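Local coordinates for protein beta-galacturonidase (PDB 6NCX) that probably hydrolyses beta-linked uronic acid glycosides, as a family 2 glycoside hydrolase, and binds galacturonate in its active-site pocket, at residues 129-134 against 335-340; 276-281 against 310-315; 376-381 against 409-414. All coordinates share one frame; numbering follows the deposited sequence.

Interaction 1 of 3, residues 129-134 against 335-340; sequences PNDYQS and HARGLS. With ADA (alpha-D-galactopyranuronic acid), chain I.
Arg337, Tyr132 and Asn130 carry this buried contact, where a loop that follows strand 109-117 reaches over to the loop after strand 329-333 of the TIM barrel and both line the galacturonate site. Asn130 grips Arg337 at its backbone: ND2 donates to Arg337 O over 3.0 Å, nearly straight at 171°, with the acceptor almost in the plane of the amide. OD1 of the same amide accepts from the backbone N of Asp131, so both amide atoms are used and the flip of the group is fixed. Bent at chi2, the Arg337 chain runs past the Tyr132 ring in the opposite sense, CB lying 3.8 Å from Tyr132 CE1. Its guanidinium has Asp131 CB over one face, while NE donates to O3 of the sugar over 2.7 Å. Asp131, itself a galacturonate-binding residue, makes a salt bridge to Arg525 through OD2 and takes a hydrogen bond from Asn530 at OD1; both partners also belong to the binding site. Tyr132 CG sits between its backbone N and carbonyl carbon (chi1 64°), which sends the ring toward His335. The two rings meet rim to rim, planes 71° apart, and the other ring nitrogen of His335, ND1, is bonded to Asn93. Water 1 bridges the loops, 2.7 Å from Tyr132 OH and weakly bound by Arg337 N. Tyr132 OH and His335 NE2 are hydrogen-bonded, the donor undecided; their 2.4 Å separation is shorter than expected and its exact length doubtful.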
loop_
_atom_site.group_PDB
_atom_site.type_symbol
_atom_site.label_atom_id
_atom_site.label_comp_id
_atom_site.label_asym_id
_atom_site.label_seq_id
_atom_site.Cartn_x
_atom_site.Cartn_y
_atom_site.Cartn_z
ATOM N N PRO C 129 -21.111 6.757 20.846
ATOM C CA PRO C 129 -19.910 6.114 20.276
ATOM C C PRO C 129 -20.293 4.770 19.678
ATOM O O PRO C 129 -20.874 3.914 20.354
ATOM C CB PRO C 129 -18.969 5.966 21.483
ATOM C CG PRO C 129 -19.451 7.018 22.479
ATOM C CD PRO C 129 -20.941 7.073 22.282
ATOM N N ASN C 130 -20.012 4.599 18.391
ATOM C CA ASN C 130 -20.596 3.475 17.671
ATOM C C ASN C 130 -19.722 3.123 16.476
ATOM O O ASN C 130 -18.745 3.814 16.170
ATOM C CB ASN C 130 -22.033 3.785 17.228
ATOM C CG ASN C 130 -22.948 2.571 17.332
ATOM O OD1 ASN C 130 -22.486 1.441 17.386
ATOM N ND2 ASN C 130 -24.252 2.809 17.362
ATOM N N ASP C 131 -20.117 2.038 15.785
ATOM C CA ASP C 131 -19.413 1.452 14.645
ATOM C C ASP C 131 -19.720 2.214 13.352
ATOM O O ASP C 131 -19.830 1.635 12.264
ATOM C CB ASP C 131 -19.788 -0.025 14.531
ATOM C CG ASP C 131 -18.875 -0.788 13.615
ATOM O OD1 ASP C 131 -19.345 -1.753 12.993
ATOM O OD2 ASP C 131 -17.687 -0.425 13.506
ATOM N N TYR C 132 -19.867 3.523 13.495
ATOM C CA TYR C 132 -20.009 4.493 12.425
ATOM C C TYR C 132 -19.826 5.857 13.076
ATOM O O TYR C 132 -20.132 6.034 14.261
ATOM C CB TYR C 132 -21.372 4.372 11.697
ATOM C CG TYR C 132 -22.587 4.665 12.558
ATOM C CD1 TYR C 132 -23.144 3.679 13.381
ATOM C CD2 TYR C 132 -23.171 5.942 12.573
ATOM C CE1 TYR C 132 -24.260 3.962 14.188
ATOM C CE2 TYR C 132 -24.275 6.226 13.385
ATOM C CZ TYR C 132 -24.812 5.232 14.184
ATOM O OH TYR C 132 -25.902 5.508 14.977
ATOM N N GLN C 133 -19.290 6.800 12.312
ATOM C CA GLN C 133 -18.956 8.106 12.854
ATOM C C GLN C 133 -20.209 8.960 12.971
ATOM O O GLN C 133 -21.105 8.893 12.124
ATOM C CB GLN C 133 -17.921 8.785 11.955
ATOM C CG GLN C 133 -17.605 10.234 12.306
ATOM C CD GLN C 133 -16.785 10.368 13.574
ATOM O OE1 GLN C 133 -17.247 10.059 14.669
ATOM N NE2 GLN C 133 -15.559 10.832 13.426
ATOM N N SER C 134 -20.284 9.750 14.031
ATOM C CA SER C 134 -21.279 10.824 14.125
ATOM C C SER C 134 -20.562 12.106 13.726
ATOM O O SER C 134 -19.778 12.659 14.502
ATOM C CB SER C 134 -21.878 10.928 15.532
ATOM O OG SER C 134 -22.800 9.876 15.818
ATOM N N HIS C 335 -32.903 5.818 12.844
ATOM C CA HIS C 335 -31.510 5.914 13.271
ATOM C C HIS C 335 -31.329 5.180 14.585
ATOM O O HIS C 335 -31.746 5.673 15.639
ATOM C CB HIS C 335 -31.064 7.363 13.428
ATOM C CG HIS C 335 -29.663 7.483 13.936
ATOM N ND1 HIS C 335 -29.224 8.555 14.684
ATOM C CD2 HIS C 335 -28.602 6.651 13.811
ATOM C CE1 HIS C 335 -27.953 8.375 14.999
ATOM N NE2 HIS C 335 -27.550 7.229 14.477
ATOM N N ALA C 336 -30.685 4.016 14.526
ATOM C CA ALA C 336 -30.351 3.218 15.703
ATOM C C ALA C 336 -29.535 2.004 15.265
ATOM O O ALA C 336 -29.862 1.361 14.259
ATOM C CB ALA C 336 -31.612 2.770 16.460
ATOM N N ARG C 337 -28.487 1.695 16.034
ATOM C CA ARG C 337 -27.615 0.544 15.773
ATOM C C ARG C 337 -27.115 -0.013 17.095
ATOM O O ARG C 337 -26.371 0.673 17.803
ATOM C CB ARG C 337 -26.409 0.918 14.902
ATOM C CG ARG C 337 -25.533 -0.290 14.576
ATOM C CD ARG C 337 -24.068 0.062 14.491
ATOM N NE ARG C 337 -23.263 -1.141 14.658
ATOM C CZ ARG C 337 -23.028 -1.726 15.837
ATOM N NH1 ARG C 337 -23.529 -1.208 16.949
ATOM N NH2 ARG C 337 -22.300 -2.831 15.907
ATOM N N GLY C 338 -27.498 -1.248 17.412
ATOM C CA GLY C 338 -26.862 -1.961 18.504
ATOM C C GLY C 338 -27.043 -1.333 19.872
ATOM O O GLY C 338 -26.203 -1.539 20.754
ATOM N N LEU C 339 -28.122 -0.588 20.089
ATOM C CA LEU C 339 -28.330 0.021 21.398
ATOM C C LEU C 339 -28.729 -1.052 22.418
ATOM O O LEU C 339 -29.592 -1.895 22.149
ATOM C CB LEU C 339 -29.383 1.131 21.290
ATOM C CG LEU C 339 -28.915 2.287 20.383
ATOM C CD1 LEU C 339 -29.987 3.323 20.116
ATOM C CD2 LEU C 339 -27.650 2.975 20.929
ATOM N N SER C 340 -28.071 -1.055 23.575
ATOM C CA SER C 340 -28.416 -2.034 24.601
ATOM C C SER C 340 -29.775 -1.696 25.230
ATOM O O SER C 340 -30.360 -0.636 24.972
ATOM C CB SER C 340 -27.333 -2.086 25.683
ATOM O OG SER C 340 -27.252 -0.852 26.384
HETATM C C1 ADA I . -23.730 -5.445 13.053
HETATM C C2 ADA I . -24.147 -3.976 12.815
HETATM C C3 ADA I . -23.319 -3.215 11.848
HETATM C C4 ADA I . -21.870 -3.560 11.864
HETATM C C5 ADA I . -21.646 -5.077 11.877
HETATM C C6 ADA I . -20.172 -5.483 11.961
HETATM O O1 ADA I . -24.272 -6.316 12.088
HETATM O O2 ADA I . -25.499 -3.943 12.456
HETATM O O3 ADA I . -23.489 -1.832 12.059
HETATM O O4 ADA I . -21.254 -3.017 13.007
HETATM O O5 ADA I . -22.290 -5.653 13.049
HETATM O O6B ADA I . -19.311 -5.037 11.156
HETATM O O6A ADA I . -19.837 -6.287 12.866
HETATM O O HOH W 1 -26.986 4.144 17.041
#

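Interaction 2 of 3, residues 276-281 against 310-315; sequences CRHEDH and TVHYPN. With ADA (alpha-D-galactopyranuronic acid), chain I.
His278 and Tyr313 lock together the loops that follow strands 268-276 and 307-309. From CB, which packs 3.6 Å from Tyr313 OH, the imidazole of His278 is laid against the opposing loop. Val311 O sits over a face of the ring near CG, ND1 and CE1, angled poorly for a bond from ND1. Instead ND1 shares a nearly straight hydrogen bond of 2.7 Å with Tyr313 OH, which approaches at the ring edge; either atom could donate. Val311 CG2 lies over a face too, nearest CD2, in a CH-pi contact 3.7 Å from the ring centroid and 17° off its normal. CE1 also neighbours Tyr313 CE2, and NE2 comes within 4.0 Å of His312 CD2. The phenol oxygen of Tyr313 has further partners: Glu279 N donates to it over 3.0 Å, and water 3 links it to Glu279 O. A phenylalanine in place of Tyr313 would probably leave His278 ND1 and Glu279 N without this shared mate, and the imidazole freer to turn. The Glu279 chain, extended beyond CG, slides past Asn315, its carboxylate stacked on the amide with planes 16° apart; the charge itself is met by Arg140. Cys276 CB packs on Val311 CG1 at 3.6 Å. His312, after a cis peptide bond, has Val311 CB over the centre of one ring face, and its NE2 shares a 2.7 Å hydrogen bond with O3 of the sugar. Loops at the C-terminal ends of neighbouring parallel strands, packed round a ligand, are the hallmark of a TIM-barrel active site.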
loop_
_atom_site.group_PDB
_atom_site.type_symbol
_atom_site.label_atom_id
_atom_site.label_comp_id
_atom_site.label_asym_id
_atom_site.label_seq_id
_atom_site.Cartn_x
_atom_site.Cartn_y
_atom_site.Cartn_z
ATOM N N CYS C 276 -25.946 -3.161 2.052
ATOM C CA CYS C 276 -25.917 -2.151 3.096
ATOM C C CYS C 276 -24.952 -1.049 2.676
ATOM O O CYS C 276 -23.819 -1.331 2.276
ATOM C CB CYS C 276 -25.456 -2.754 4.423
ATOM S SG CYS C 276 -26.496 -4.088 5.045
ATOM N N ARG C 277 -25.384 0.204 2.782
ATOM C CA ARG C 277 -24.507 1.318 2.442
ATOM C C ARG C 277 -24.669 2.415 3.476
ATOM O O ARG C 277 -25.784 2.894 3.699
ATOM C CB ARG C 277 -24.806 1.858 1.041
ATOM C CG ARG C 277 -24.139 3.187 0.768
ATOM C CD ARG C 277 -24.539 3.689 -0.608
ATOM N NE ARG C 277 -23.907 4.963 -0.917
ATOM C CZ ARG C 277 -24.402 6.144 -0.577
ATOM N NH1 ARG C 277 -25.541 6.219 0.067
ATOM N NH2 ARG C 277 -23.761 7.251 -0.905
ATOM N N HIS C 278 -23.558 2.803 4.104
ATOM C CA HIS C 278 -23.509 3.990 4.950
ATOM C C HIS C 278 -23.365 5.238 4.086
ATOM O O HIS C 278 -22.890 5.176 2.943
ATOM C CB HIS C 278 -22.322 3.924 5.914
ATOM C CG HIS C 278 -22.653 3.354 7.249
ATOM N ND1 HIS C 278 -23.395 4.040 8.183
ATOM C CD2 HIS C 278 -22.327 2.168 7.821
ATOM C CE1 HIS C 278 -23.520 3.301 9.272
ATOM N NE2 HIS C 278 -22.872 2.165 9.084
ATOM N N GLU C 279 -23.766 6.383 4.643
ATOM C CA GLU C 279 -23.432 7.686 4.053
ATOM C C GLU C 279 -22.060 8.076 4.582
ATOM O O GLU C 279 -21.928 8.773 5.587
ATOM C CB GLU C 279 -24.479 8.748 4.377
ATOM C CG GLU C 279 -25.892 8.449 3.902
ATOM C CD GLU C 279 -26.852 9.629 4.100
ATOM O OE1 GLU C 279 -27.588 9.964 3.135
ATOM O OE2 GLU C 279 -26.894 10.211 5.223
ATOM N N ASP C 280 -21.018 7.607 3.902
ATOM C CA ASP C 280 -19.656 7.826 4.351
ATOM C C ASP C 280 -18.736 7.828 3.140
ATOM O O ASP C 280 -18.915 7.024 2.219
ATOM C CB ASP C 280 -19.227 6.744 5.360
ATOM C CG ASP C 280 -17.957 7.123 6.130
ATOM O OD1 ASP C 280 -16.825 6.785 5.671
ATOM O OD2 ASP C 280 -18.108 7.789 7.185
ATOM N N HIS C 281 -17.746 8.735 3.162
ATOM C CA HIS C 281 -16.776 8.964 2.107
ATOM C C HIS C 281 -15.621 9.690 2.768
ATOM O O HIS C 281 -15.866 10.551 3.619
ATOM C CB HIS C 281 -17.358 9.797 0.964
ATOM C CG HIS C 281 -16.442 9.971 -0.209
ATOM N ND1 HIS C 281 -15.356 10.820 -0.191
ATOM C CD2 HIS C 281 -16.474 9.432 -1.455
ATOM C CE1 HIS C 281 -14.742 10.776 -1.364
ATOM N NE2 HIS C 281 -15.400 9.941 -2.150
ATOM N N THR C 310 -30.268 1.412 3.995
ATOM C CA THR C 310 -29.714 2.660 4.532
ATOM C C THR C 310 -29.253 2.473 5.977
ATOM O O THR C 310 -29.850 2.970 6.933
ATOM C CB THR C 310 -30.748 3.774 4.474
ATOM O OG1 THR C 310 -31.809 3.460 5.381
ATOM C CG2 THR C 310 -31.320 3.970 3.066
ATOM N N VAL C 311 -28.148 1.757 6.135
ATOM C CA VAL C 311 -27.592 1.558 7.469
ATOM C C VAL C 311 -26.947 2.859 7.944
ATOM O O VAL C 311 -26.178 3.493 7.211
ATOM C CB VAL C 311 -26.602 0.374 7.465
ATOM C CG1 VAL C 311 -27.285 -0.872 6.903
ATOM C CG2 VAL C 311 -25.342 0.686 6.645
ATOM N N HIS C 312 -27.302 3.312 9.147
ATOM C CA HIS C 312 -28.412 2.824 9.969
ATOM C C HIS C 312 -29.267 4.024 10.346
ATOM O O HIS C 312 -29.379 4.330 11.520
ATOM C CB HIS C 312 -27.933 2.142 11.265
ATOM C CG HIS C 312 -27.129 0.896 11.047
ATOM N ND1 HIS C 312 -27.684 -0.281 10.588
ATOM C CD2 HIS C 312 -25.815 0.639 11.251
ATOM C CE1 HIS C 312 -26.745 -1.207 10.516
ATOM N NE2 HIS C 312 -25.603 -0.674 10.909
ATOM N N TYR C 313 -29.845 4.708 9.342
ATOM C CA TYR C 313 -30.489 6.006 9.523
ATOM C C TYR C 313 -31.112 6.457 8.206
ATOM O O TYR C 313 -30.748 5.932 7.147
ATOM C CB TYR C 313 -29.465 7.037 10.035
ATOM C CG TYR C 313 -28.101 6.905 9.365
ATOM C CD1 TYR C 313 -27.892 7.350 8.055
ATOM C CD2 TYR C 313 -27.042 6.322 10.029
ATOM C CE1 TYR C 313 -26.640 7.216 7.430
ATOM C CE2 TYR C 313 -25.797 6.182 9.423
ATOM C CZ TYR C 313 -25.605 6.630 8.122
ATOM O OH TYR C 313 -24.370 6.476 7.531
ATOM N N PRO C 314 -32.052 7.412 8.224
ATOM C CA PRO C 314 -32.613 7.916 6.961
ATOM C C PRO C 314 -31.549 8.552 6.077
ATOM O O PRO C 314 -30.551 9.094 6.553
ATOM C CB PRO C 314 -33.655 8.954 7.414
ATOM C CG PRO C 314 -34.055 8.490 8.804
ATOM C CD PRO C 314 -32.797 7.912 9.404
ATOM N N ASN C 315 -31.791 8.512 4.774
ATOM C CA ASN C 315 -30.843 9.021 3.798
ATOM C C ASN C 315 -31.292 10.360 3.215
ATOM O O ASN C 315 -32.472 10.727 3.231
ATOM C CB ASN C 315 -30.636 8.014 2.658
ATOM C CG ASN C 315 -29.566 6.982 2.972
ATOM O OD1 ASN C 315 -29.237 6.727 4.141
ATOM N ND2 ASN C 315 -29.031 6.368 1.927
HETATM C C1 ADA I . -23.730 -5.445 13.053
HETATM C C2 ADA I . -24.147 -3.976 12.815
HETATM C C3 ADA I . -23.319 -3.215 11.848
HETATM C C4 ADA I . -21.870 -3.560 11.864
HETATM C C5 ADA I . -21.646 -5.077 11.877
HETATM C C6 ADA I . -20.172 -5.483 11.961
HETATM O O1 ADA I . -24.272 -6.316 12.088
HETATM O O2 ADA I . -25.499 -3.943 12.456
HETATM O O3 ADA I . -23.489 -1.832 12.059
HETATM O O4 ADA I . -21.254 -3.017 13.007
HETATM O O5 ADA I . -22.290 -5.653 13.049
HETATM O O6B ADA I . -19.311 -5.037 11.156
HETATM O O6A ADA I . -19.837 -6.287 12.866
HETATM O O HOH W 2 -26.765 4.947 4.785
HETATM O O HOH W 3 -22.354 8.057 8.053
#

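Interaction 3 of 3, residues 376-381 against 409-414; sequences LNECAS and ASCRFK. With ADA (alpha-D-galactopyranuronic acid), chain I.
A backbone hydrogen bond and an arginine laid over a turn join the loop after TIM-barrel strand 370-374 to the end of the adjacent strand 406-410 and the loop that follows, at the rim of the galacturonate site. Glu378 N donates to Ala409 O over 2.9 Å, nearly along the C=O axis. This anchors the type II turn of residues 376-379, whose two central side chains reach the sugar. Asn377, its CG anti to the backbone N (chi1 174°), sends ND2 to O2 of the sugar at 2.9 Å and a fairly straight 163°; OD1 rests against Ala409 CB and is held by Arg309 and Asn428. The Glu378 chain, extended beyond CG, runs alongside Cys411, whose SG lies 3.4 Å from Glu378 CG, and brings OE2 to within 3.0 Å of O1 of the sugar. Arg412 covers the later part of the loop. Bent at chi2 and chi3, it folds back so that Cys379 O and Ala380 CA lie over one face of its guanidinium, while NH2 comes 2.6 Å from Glu378 O. Ser381 OG also meets Arg412 CG, and water 4 donates to Cys379 O and Ser381 OG. Ser410 OG accepts from Arg412 N in an ST turn, and Asp416 binds both serine hydroxyls. Around this pair of loops, Cys379 and Ser381 pack on Tyr390 of helix 384-400, Ala380 on helix 341-344, and Phe413 on helix 439-453.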
loop_
_atom_site.group_PDB
_atom_site.type_symbol
_atom_site.label_atom_id
_atom_site.label_comp_id
_atom_site.label_asym_id
_atom_site.label_seq_id
_atom_site.Cartn_x
_atom_site.Cartn_y
_atom_site.Cartn_z
ATOM N N LEU C 376 -34.679 0.048 14.588
ATOM C CA LEU C 376 -33.917 -0.473 15.724
ATOM C C LEU C 376 -32.972 -1.613 15.325
ATOM O O LEU C 376 -33.023 -2.715 15.872
ATOM C CB LEU C 376 -34.870 -0.917 16.839
ATOM C CG LEU C 376 -35.713 0.222 17.428
ATOM C CD1 LEU C 376 -36.684 -0.267 18.508
ATOM C CD2 LEU C 376 -34.813 1.338 17.959
ATOM N N ASN C 377 -32.097 -1.323 14.355
ATOM C CA ASN C 377 -31.069 -2.284 13.955
ATOM C C ASN C 377 -30.304 -2.864 15.145
ATOM O O ASN C 377 -29.542 -2.158 15.823
ATOM C CB ASN C 377 -30.068 -1.650 12.978
ATOM C CG ASN C 377 -28.904 -2.584 12.668
ATOM O OD1 ASN C 377 -28.999 -3.480 11.811
ATOM N ND2 ASN C 377 -27.810 -2.400 13.386
ATOM N N GLU C 378 -30.510 -4.160 15.400
ATOM C CA GLU C 378 -29.773 -4.912 16.419
ATOM C C GLU C 378 -29.949 -4.347 17.831
ATOM O O GLU C 378 -29.037 -4.447 18.657
ATOM C CB GLU C 378 -28.283 -4.988 16.082
ATOM C CG GLU C 378 -27.925 -5.863 14.888
ATOM C CD GLU C 378 -26.465 -6.326 14.928
ATOM O OE1 GLU C 378 -25.650 -5.712 15.656
ATOM O OE2 GLU C 378 -26.138 -7.319 14.249
ATOM N N CYS C 379 -31.115 -3.786 18.157
ATOM C CA CYS C 379 -31.343 -3.368 19.533
ATOM C C CYS C 379 -31.864 -4.546 20.374
ATOM O O CYS C 379 -31.910 -5.689 19.916
ATOM C CB CYS C 379 -32.247 -2.142 19.563
ATOM S SG CYS C 379 -31.440 -0.747 18.740
ATOM N N ALA C 380 -32.238 -4.281 21.634
ATOM C CA ALA C 380 -32.449 -5.334 22.634
ATOM C C ALA C 380 -33.843 -5.965 22.524
ATOM O O ALA C 380 -34.658 -5.934 23.449
ATOM C CB ALA C 380 -32.212 -4.778 24.033
ATOM N N SER C 381 -34.094 -6.582 21.372
ATOM C CA SER C 381 -35.357 -7.247 21.097
ATOM C C SER C 381 -35.497 -8.596 21.814
ATOM O O SER C 381 -36.472 -9.315 21.567
ATOM C CB SER C 381 -35.518 -7.429 19.587
ATOM O OG SER C 381 -34.404 -8.131 19.051
ATOM N N ALA C 409 -33.762 -5.409 11.554
ATOM C CA ALA C 409 -32.631 -6.320 11.372
ATOM C C ALA C 409 -32.178 -6.806 12.743
ATOM O O ALA C 409 -31.715 -6.015 13.571
ATOM C CB ALA C 409 -31.494 -5.641 10.613
ATOM N N SER C 410 -32.332 -8.100 12.996
ATOM C CA SER C 410 -32.078 -8.662 14.313
ATOM C C SER C 410 -30.755 -9.407 14.360
ATOM O O SER C 410 -30.278 -9.939 13.354
ATOM C CB SER C 410 -33.190 -9.619 14.728
ATOM O OG SER C 410 -32.866 -10.211 15.972
ATOM N N CYS C 411 -30.164 -9.442 15.552
ATOM C CA CYS C 411 -29.031 -10.317 15.813
ATOM C C CYS C 411 -29.240 -11.173 17.063
ATOM O O CYS C 411 -28.302 -11.859 17.494
ATOM C CB CYS C 411 -27.741 -9.506 15.942
ATOM S SG CYS C 411 -27.773 -8.328 17.294
ATOM N N ARG C 412 -30.432 -11.149 17.663
ATOM C CA ARG C 412 -30.693 -11.978 18.836
ATOM C C ARG C 412 -31.056 -13.362 18.302
ATOM O O ARG C 412 -32.225 -13.734 18.133
ATOM C CB ARG C 412 -31.764 -11.361 19.731
ATOM C CG ARG C 412 -31.558 -9.861 20.072
ATOM C CD ARG C 412 -30.322 -9.488 20.940
ATOM N NE ARG C 412 -29.637 -8.322 20.351
ATOM C CZ ARG C 412 -28.985 -7.366 21.016
ATOM N NH1 ARG C 412 -28.908 -7.386 22.337
ATOM N NH2 ARG C 412 -28.408 -6.370 20.346
ATOM N N PHE C 413 -29.991 -14.109 17.981
ATOM C CA PHE C 413 -30.011 -15.438 17.383
ATOM C C PHE C 413 -30.779 -16.390 18.286
ATOM O O PHE C 413 -30.259 -16.820 19.321
ATOM C CB PHE C 413 -28.567 -15.894 17.169
ATOM C CG PHE C 413 -28.411 -17.166 16.368
ATOM C CD1 PHE C 413 -28.279 -18.396 17.004
ATOM C CD2 PHE C 413 -28.327 -17.124 14.978
ATOM C CE1 PHE C 413 -28.109 -19.570 16.266
ATOM C CE2 PHE C 413 -28.158 -18.288 14.238
ATOM C CZ PHE C 413 -28.048 -19.512 14.880
ATOM N N LYS C 414 -32.040 -16.656 17.938
ATOM C CA LYS C 414 -32.921 -17.613 18.608
ATOM C C LYS C 414 -33.409 -17.144 19.978
ATOM O O LYS C 414 -33.931 -17.951 20.750
ATOM C CB LYS C 414 -32.261 -18.994 18.736
ATOM C CG LYS C 414 -32.104 -19.720 17.408
ATOM C CD LYS C 414 -31.173 -20.920 17.513
ATOM C CE LYS C 414 -31.626 -21.909 18.563
ATOM N NZ LYS C 414 -30.802 -23.137 18.507
HETATM C C1 ADA I . -23.730 -5.445 13.053
HETATM C C2 ADA I . -24.147 -3.976 12.815
HETATM C C3 ADA I . -23.319 -3.215 11.848
HETATM C C4 ADA I . -21.870 -3.560 11.864
HETATM C C5 ADA I . -21.646 -5.077 11.877
HETATM C C6 ADA I . -20.172 -5.483 11.961
HETATM O O1 ADA I . -24.272 -6.316 12.088
HETATM O O2 ADA I . -25.499 -3.943 12.456
HETATM O O3 ADA I . -23.489 -1.832 12.059
HETATM O O4 ADA I . -21.254 -3.017 13.007
HETATM O O5 ADA I . -22.290 -5.653 13.049
HETATM O O6B ADA I . -19.311 -5.037 11.156
HETATM O O6A ADA I . -19.837 -6.287 12.866
HETATM O O HOH W 4 -31.900 -7.354 17.686
#

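From the N terminus, residues 129-134 come first; interaction 1 closes a loop of some 200 residues when 335-340 meets them, tying the loop between strands 109-117 and 142-146 to the one after barrel strand 329-333. Interaction 2 falls entirely within that span, joining 276-281 to 310-315 across helix 290-302. Interaction 3 follows in series, pairing 376-381 with 409-414 across helix 384-400. The 335-340 loop touches both other contacts: Ala336 N probably bonds His312 O of interaction 2, and Gly338 N probably bonds Asn377 O of interaction 3. Interactions 2 and 3 meet where His312 CE1 packs on Asn377 ND2, and all three border the sugar.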